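Local coordinates for protein RMD9, mitochondrial (Saccharomyces cerevisiae S288C, PDB 7A9X) that binds a dodecameric sequence element in the 3'-UTRs of yeast mitochondrial mRNAs and takes part in the processing or stability of these messages, at residues Y439-N451 with A477-W491. Sequence-based numbering, arbitrary orientation.
Sequences YRILLKSLGSIDN and ANADLSALRDATVVW. With nucleotides of chain B.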
loop_
_atom_site.group_PDB
_atom_site.type_symbol
_atom_site.label_atom_id
_atom_site.label_comp_id
_atom_site.label_asym_id
_atom_site.label_seq_id
_atom_site.Cartn_x
_atom_site.Cartn_y
_atom_site.Cartn_z
ATOM N N TYR A 439 -11.408 -15.990 8.876
ATOM C CA TYR A 439 -11.260 -17.423 9.104
ATOM C C TYR A 439 -9.799 -17.849 9.030
ATOM O O TYR A 439 -9.390 -18.772 9.744
ATOM C CB TYR A 439 -12.109 -18.201 8.098
ATOM C CG TYR A 439 -13.588 -17.876 8.174
ATOM C CD1 TYR A 439 -14.122 -16.805 7.466
ATOM C CD2 TYR A 439 -14.448 -18.636 8.957
ATOM C CE1 TYR A 439 -15.472 -16.500 7.536
ATOM C CE2 TYR A 439 -15.801 -18.339 9.031
ATOM C CZ TYR A 439 -16.306 -17.270 8.317
ATOM O OH TYR A 439 -17.648 -16.968 8.384
ATOM N N ARG A 440 -9.000 -17.188 8.191
ATOM C CA ARG A 440 -7.565 -17.452 8.184
ATOM C C ARG A 440 -6.923 -17.039 9.502
ATOM O O ARG A 440 -6.120 -17.787 10.069
ATOM C CB ARG A 440 -6.898 -16.725 7.015
ATOM C CG ARG A 440 -7.110 -17.385 5.666
ATOM C CD ARG A 440 -6.564 -16.530 4.537
ATOM N NE ARG A 440 -6.702 -17.193 3.245
ATOM C CZ ARG A 440 -6.451 -16.613 2.076
ATOM N NH1 ARG A 440 -6.050 -15.348 2.032
ATOM N NH2 ARG A 440 -6.604 -17.298 0.951
ATOM N N ILE A 441 -7.273 -15.854 10.008
ATOM C CA ILE A 441 -6.662 -15.359 11.238
ATOM C C ILE A 441 -7.128 -16.174 12.436
ATOM O O ILE A 441 -6.347 -16.458 13.351
ATOM C CB ILE A 441 -6.970 -13.861 11.417
ATOM C CG1 ILE A 441 -6.415 -13.063 10.236
ATOM C CG2 ILE A 441 -6.384 -13.351 12.724
ATOM C CD1 ILE A 441 -6.936 -11.652 10.162
ATOM N N LEU A 442 -8.408 -16.563 12.453
ATOM C CA LEU A 442 -8.920 -17.375 13.552
ATOM C C LEU A 442 -8.176 -18.701 13.652
ATOM O O LEU A 442 -7.905 -19.189 14.756
ATOM C CB LEU A 442 -10.421 -17.606 13.378
ATOM C CG LEU A 442 -11.329 -16.424 13.728
ATOM C CD1 LEU A 442 -12.732 -16.644 13.191
ATOM C CD2 LEU A 442 -11.368 -16.218 15.233
ATOM N N LEU A 443 -7.830 -19.298 12.510
ATOM C CA LEU A 443 -6.992 -20.493 12.537
ATOM C C LEU A 443 -5.578 -20.158 12.994
ATOM O O LEU A 443 -5.007 -20.867 13.833
ATOM C CB LEU A 443 -6.965 -21.153 11.159
ATOM C CG LEU A 443 -6.049 -22.373 11.016
ATOM C CD1 LEU A 443 -6.455 -23.473 11.984
ATOM C CD2 LEU A 443 -6.051 -22.889 9.585
ATOM N N LYS A 444 -5.001 -19.079 12.459
ATOM C CA LYS A 444 -3.652 -18.677 12.845
ATOM C C LYS A 444 -3.555 -18.390 14.337
ATOM O O LYS A 444 -2.519 -18.658 14.956
ATOM C CB LYS A 444 -3.228 -17.447 12.038
ATOM C CG LYS A 444 -1.786 -17.002 12.253
ATOM C CD LYS A 444 -1.539 -15.634 11.628
ATOM C CE LYS A 444 -0.054 -15.331 11.494
ATOM N NZ LYS A 444 0.687 -15.463 12.777
ATOM N N SER A 445 -4.628 -17.856 14.931
ATOM C CA SER A 445 -4.593 -17.458 16.336
ATOM C C SER A 445 -4.342 -18.640 17.264
ATOM O O SER A 445 -3.809 -18.456 18.363
ATOM C CB SER A 445 -5.901 -16.760 16.712
ATOM O OG SER A 445 -6.086 -15.578 15.949
ATOM N N LEU A 446 -4.711 -19.852 16.846
ATOM C CA LEU A 446 -4.518 -21.020 17.694
ATOM C C LEU A 446 -3.045 -21.323 17.936
ATOM O O LEU A 446 -2.717 -21.985 18.926
ATOM C CB LEU A 446 -5.215 -22.231 17.077
ATOM C CG LEU A 446 -6.731 -22.091 16.899
ATOM C CD1 LEU A 446 -7.325 -23.367 16.329
ATOM C CD2 LEU A 446 -7.397 -21.727 18.217
ATOM N N GLY A 447 -2.157 -20.857 17.065
ATOM C CA GLY A 447 -0.733 -21.018 17.255
ATOM C C GLY A 447 -0.109 -20.143 18.320
ATOM O O GLY A 447 1.076 -20.305 18.622
ATOM N N SER A 448 -0.867 -19.212 18.904
ATOM C CA SER A 448 -0.364 -18.346 19.959
ATOM C C SER A 448 -0.870 -18.715 21.345
ATOM O O SER A 448 -0.476 -18.064 22.318
ATOM C CB SER A 448 -0.733 -16.882 19.669
ATOM O OG SER A 448 -0.068 -16.406 18.506
ATOM N N ILE A 449 -1.726 -19.726 21.464
ATOM C CA ILE A 449 -2.252 -20.147 22.755
ATOM C C ILE A 449 -1.970 -21.629 22.938
ATOM O O ILE A 449 -1.824 -22.384 21.970
ATOM C CB ILE A 449 -3.764 -19.866 22.889
ATOM C CG1 ILE A 449 -4.545 -20.628 21.813
ATOM C CG2 ILE A 449 -4.039 -18.368 22.824
ATOM C CD1 ILE A 449 -6.048 -20.549 21.978
ATOM N N ASP A 450 -1.887 -22.043 24.200
ATOM C CA ASP A 450 -1.756 -23.454 24.525
ATOM C C ASP A 450 -3.090 -24.109 24.844
ATOM O O ASP A 450 -3.220 -25.328 24.684
ATOM C CB ASP A 450 -0.801 -23.638 25.710
ATOM C CG ASP A 450 0.580 -23.087 25.429
ATOM O OD1 ASP A 450 0.807 -22.618 24.294
ATOM O OD2 ASP A 450 1.435 -23.121 26.338
ATOM N N ASN A 451 -4.084 -23.325 25.263
ATOM C CA ASN A 451 -5.391 -23.844 25.663
ATOM C C ASN A 451 -6.241 -24.111 24.418
ATOM O O ASN A 451 -7.205 -23.408 24.106
ATOM C CB ASN A 451 -6.071 -22.873 26.617
ATOM C CG ASN A 451 -7.374 -23.410 27.166
ATOM O OD1 ASN A 451 -7.613 -24.617 27.159
ATOM N ND2 ASN A 451 -8.227 -22.513 27.645
ATOM N N ALA A 477 -4.916 -21.528 -1.283
ATOM C CA ALA A 477 -3.793 -20.632 -1.495
ATOM C C ALA A 477 -2.735 -20.827 -0.412
ATOM O O ALA A 477 -2.923 -21.566 0.558
ATOM C CB ALA A 477 -4.271 -19.182 -1.538
ATOM N N ASN A 478 -1.601 -20.143 -0.586
ATOM C CA ASN A 478 -0.520 -20.230 0.390
ATOM C C ASN A 478 -0.946 -19.680 1.746
ATOM O O ASN A 478 -0.595 -20.246 2.788
ATOM C CB ASN A 478 0.713 -19.485 -0.120
ATOM C CG ASN A 478 1.489 -20.279 -1.151
ATOM O OD1 ASN A 478 1.351 -21.500 -1.250
ATOM N ND2 ASN A 478 2.323 -19.590 -1.920
ATOM N N ALA A 479 -1.704 -18.580 1.756
ATOM C CA ALA A 479 -2.116 -17.982 3.022
ATOM C C ALA A 479 -2.995 -18.927 3.829
ATOM O O ALA A 479 -2.994 -18.874 5.064
ATOM C CB ALA A 479 -2.840 -16.659 2.775
ATOM N N ASP A 480 -3.747 -19.801 3.155
ATOM C CA ASP A 480 -4.547 -20.786 3.877
ATOM C C ASP A 480 -3.661 -21.819 4.561
ATOM O O ASP A 480 -3.875 -22.151 5.733
ATOM C CB ASP A 480 -5.529 -21.464 2.920
ATOM C CG ASP A 480 -6.556 -20.504 2.360
ATOM O OD1 ASP A 480 -7.130 -19.725 3.150
ATOM O OD2 ASP A 480 -6.780 -20.514 1.132
ATOM N N LEU A 481 -2.653 -22.329 3.849
ATOM C CA LEU A 481 -1.758 -23.315 4.442
ATOM C C LEU A 481 -0.817 -22.682 5.458
ATOM O O LEU A 481 -0.442 -23.332 6.441
ATOM C CB LEU A 481 -0.962 -24.027 3.346
ATOM C CG LEU A 481 -1.776 -24.812 2.314
ATOM C CD1 LEU A 481 -0.860 -25.428 1.269
ATOM C CD2 LEU A 481 -2.622 -25.882 2.988
ATOM N N SER A 482 -0.418 -21.426 5.237
ATOM C CA SER A 482 0.428 -20.739 6.206
ATOM C C SER A 482 -0.270 -20.596 7.552
ATOM O O SER A 482 0.385 -20.653 8.600
ATOM C CB SER A 482 0.833 -19.367 5.669
ATOM O OG SER A 482 1.674 -19.481 4.533
ATOM N N ALA A 483 -1.593 -20.415 7.545
ATOM C CA ALA A 483 -2.334 -20.320 8.797
ATOM C C ALA A 483 -2.352 -21.655 9.532
ATOM O O ALA A 483 -2.232 -21.694 10.761
ATOM C CB ALA A 483 -3.758 -19.836 8.530
ATOM N N LEU A 484 -2.507 -22.760 8.798
ATOM C CA LEU A 484 -2.458 -24.073 9.433
ATOM C C LEU A 484 -1.054 -24.382 9.938
ATOM O O LEU A 484 -0.888 -24.977 11.009
ATOM C CB LEU A 484 -2.928 -25.147 8.450
ATOM C CG LEU A 484 -3.142 -26.566 8.983
ATOM C CD1 LEU A 484 -4.314 -26.619 9.955
ATOM C CD2 LEU A 484 -3.353 -27.533 7.827
ATOM N N ARG A 485 -0.031 -23.980 9.181
ATOM C CA ARG A 485 1.343 -24.166 9.633
ATOM C C ARG A 485 1.628 -23.357 10.893
ATOM O O ARG A 485 2.254 -23.863 11.832
ATOM C CB ARG A 485 2.312 -23.790 8.512
ATOM C CG ARG A 485 3.755 -23.640 8.950
ATOM C CD ARG A 485 4.194 -22.191 8.842
ATOM N NE ARG A 485 4.180 -21.731 7.458
ATOM C CZ ARG A 485 4.217 -20.454 7.091
ATOM N NH1 ARG A 485 4.205 -20.136 5.804
ATOM N NH2 ARG A 485 4.255 -19.497 8.007
ATOM N N ASP A 486 1.170 -22.104 10.938
ATOM C CA ASP A 486 1.397 -21.271 12.112
ATOM C C ASP A 486 0.688 -21.801 13.350
ATOM O O ASP A 486 1.139 -21.538 14.470
ATOM C CB ASP A 486 0.955 -19.833 11.831
ATOM C CG ASP A 486 1.954 -19.078 10.980
ATOM O OD1 ASP A 486 3.049 -19.626 10.729
ATOM O OD2 ASP A 486 1.648 -17.943 10.563
ATOM N N ALA A 487 -0.399 -22.548 13.179
ATOM C CA ALA A 487 -1.140 -23.103 14.302
ATOM C C ALA A 487 -0.608 -24.455 14.757
ATOM O O ALA A 487 -1.100 -24.992 15.755
ATOM C CB ALA A 487 -2.624 -23.229 13.944
ATOM N N THR A 488 0.375 -25.020 14.057
ATOM C CA THR A 488 0.897 -26.332 14.419
ATOM C C THR A 488 2.419 -26.309 14.532
ATOM O O THR A 488 2.967 -26.362 15.638
ATOM C CB THR A 488 0.456 -27.383 13.393
ATOM O OG1 THR A 488 0.950 -27.028 12.096
ATOM C CG2 THR A 488 -1.068 -27.485 13.336
ATOM N N VAL A 489 3.102 -26.219 13.389
ATOM C CA VAL A 489 4.557 -26.351 13.352
ATOM C C VAL A 489 5.225 -25.238 14.149
ATOM O O VAL A 489 6.141 -25.486 14.943
ATOM C CB VAL A 489 5.050 -26.365 11.894
ATOM C CG1 VAL A 489 6.565 -26.538 11.836
ATOM C CG2 VAL A 489 4.347 -27.456 11.116
ATOM N N VAL A 490 4.787 -23.995 13.940
ATOM C CA VAL A 490 5.413 -22.862 14.615
ATOM C C VAL A 490 5.198 -22.953 16.120
ATOM O O VAL A 490 6.110 -22.682 16.909
ATOM C CB VAL A 490 4.880 -21.538 14.037
ATOM C CG1 VAL A 490 5.608 -20.357 14.654
ATOM C CG2 VAL A 490 5.038 -21.529 12.528
ATOM N N TRP A 491 3.993 -23.348 16.541
ATOM C CA TRP A 491 3.734 -23.535 17.966
ATOM C C TRP A 491 4.607 -24.641 18.543
ATOM O O TRP A 491 5.167 -24.489 19.635
ATOM C CB TRP A 491 2.251 -23.840 18.191
ATOM C CG TRP A 491 1.888 -24.115 19.627
ATOM C CD1 TRP A 491 1.461 -23.208 20.558
ATOM C CD2 TRP A 491 1.915 -25.385 20.288
ATOM N NE1 TRP A 491 1.225 -23.836 21.757
ATOM C CE2 TRP A 491 1.497 -25.173 21.618
ATOM C CE3 TRP A 491 2.256 -26.680 19.887
ATOM C CZ2 TRP A 491 1.410 -26.209 22.547
ATOM C CZ3 TRP A 491 2.168 -27.706 20.809
ATOM C CH2 TRP A 491 1.749 -27.465 22.124
ATOM P P U B 13 4.338 -17.026 4.574
ATOM O OP1 U B 13 4.024 -18.430 4.208
ATOM O OP2 U B 13 4.242 -16.600 5.994
ATOM O "O5'" U B 13 5.811 -16.695 4.071
ATOM C "C5'" U B 13 6.300 -15.361 4.053
ATOM C "C4'" U B 13 7.805 -15.339 3.972
ATOM O "O4'" U B 13 8.361 -15.853 5.211
ATOM C "C3'" U B 13 8.411 -16.219 2.888
ATOM O "O3'" U B 13 8.457 -15.570 1.628
ATOM C "C2'" U B 13 9.789 -16.554 3.445
ATOM O "O2'" U B 13 10.696 -15.487 3.210
ATOM C "C1'" U B 13 9.508 -16.628 4.947
ATOM N N1 U B 13 9.255 -18.009 5.421
ATOM C C2 U B 13 10.294 -18.923 5.432
ATOM O O2 U B 13 11.425 -18.667 5.053
ATOM N N3 U B 13 9.956 -20.171 5.900
ATOM C C4 U B 13 8.723 -20.590 6.358
ATOM O O4 U B 13 8.579 -21.751 6.749
ATOM C C5 U B 13 7.706 -19.586 6.325
ATOM C C6 U B 13 8.003 -18.364 5.872
ATOM P P U B 11 -1.401 -9.079 8.788
ATOM O OP1 U B 11 -0.536 -9.314 9.974
ATOM O OP2 U B 11 -0.839 -8.376 7.607
ATOM O "O5'" U B 11 -1.974 -10.485 8.300
ATOM C "C5'" U B 11 -2.537 -11.406 9.220
ATOM C "C4'" U B 11 -3.158 -12.582 8.512
ATOM O "O4'" U B 11 -4.331 -12.148 7.773
ATOM C "C3'" U B 11 -2.296 -13.261 7.460
ATOM O "O3'" U B 11 -1.344 -14.152 8.011
ATOM C "C2'" U B 11 -3.331 -13.938 6.573
ATOM O "O2'" U B 11 -3.820 -15.123 7.182
ATOM C "C1'" U B 11 -4.452 -12.899 6.581
ATOM N N1 U B 11 -4.355 -11.971 5.433
ATOM C C2 U B 11 -4.748 -12.430 4.188
ATOM O O2 U B 11 -5.169 -13.558 3.992
ATOM N N3 U B 11 -4.632 -11.511 3.175
ATOM C C4 U B 11 -4.172 -10.213 3.281
ATOM O O4 U B 11 -4.121 -9.503 2.276
ATOM C C5 U B 11 -3.785 -9.818 4.599
ATOM C C6 U B 11 -3.888 -10.690 5.604
ATOM P P C B 12 0.221 -13.916 7.738
ATOM O OP1 C B 12 0.980 -14.882 8.570
ATOM O OP2 C B 12 0.491 -12.462 7.860
ATOM O "O5'" C B 12 0.416 -14.336 6.213
ATOM C "C5'" C B 12 0.412 -15.708 5.839
ATOM C "C4'" C B 12 1.133 -15.951 4.534
ATOM O "O4'" C B 12 0.277 -15.558 3.426
ATOM C "C3'" C B 12 2.456 -15.205 4.349
ATOM O "O3'" C B 12 3.397 -16.058 3.699
ATOM C "C2'" C B 12 2.080 -14.054 3.418
ATOM O "O2'" C B 12 3.143 -13.576 2.621
ATOM C "C1'" C B 12 0.978 -14.680 2.568
ATOM N N1 C B 12 0.015 -13.709 2.024
ATOM C C2 C B 12 -0.341 -13.801 0.675
ATOM O O2 C B 12 0.161 -14.698 -0.020
ATOM N N3 C B 12 -1.224 -12.916 0.159
ATOM C C4 C B 12 -1.746 -11.965 0.933
ATOM N N4 C B 12 -2.613 -11.117 0.373
ATOM C C5 C B 12 -1.401 -11.844 2.312
ATOM C C6 C B 12 -0.525 -12.729 2.811
#
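Ala479 lays its CB over one face of the Arg440 guanidinium, 3.5 Å from NH1, and the other side of that methyl rests on the ribose of C12 of chain B. Next comes Asp480: its OD1 receives Arg440 NE at 2.6 Å along a nearly straight bond that lies in the guanidinium plane but reaches the carboxylate from above, the two planes being 62° apart. A weaker bond runs from NH2 to OD2, which also takes the backbone N of Ala477. The Arg440 chain is extended from CG to NE, carrying NH1 to O2 of U11 of chain B, 2.8 Å away; Asp134 pairs with the same nitrogen. Replacing Arg440 with an alanine is likely to leave Asp480 without this countercharge and the uracil O2 without this donor. Ser482 turns to the phosphate of U13 of chain B. Ala483, small enough for close helix packing, sets its CB 3.5 Å from Arg440 O and against Leu443, whose CD2 also leans on Leu484 CB. Arg485 reaches the same U13 phosphate, with Ser482 CB and the base's C5 over opposite faces of its guanidinium. Asp486 OD2 forms a salt bridge with Lys444 NZ (3.5 Å) while OD1 holds Arg485 NH2, linking three charges beside the RNA backbone. At Ala487 the backbones close to 3.6 Å between its CA and that of Gly447. A chi1 of 177° swings the Trp491 indole away from its own backbone nitrogen and brings NE1 to Asp450 OD1 at 2.8 Å, ring and carboxylate nearly perpendicular; Arg540 makes a cation-pi contact with this indole. Helices 439-445, in the inferred eighth pentatricopeptide repeat, and 478-486 run nearly parallel, 20° apart, consistent with an alpha-solenoid whose repeats line the RNA with their first helices.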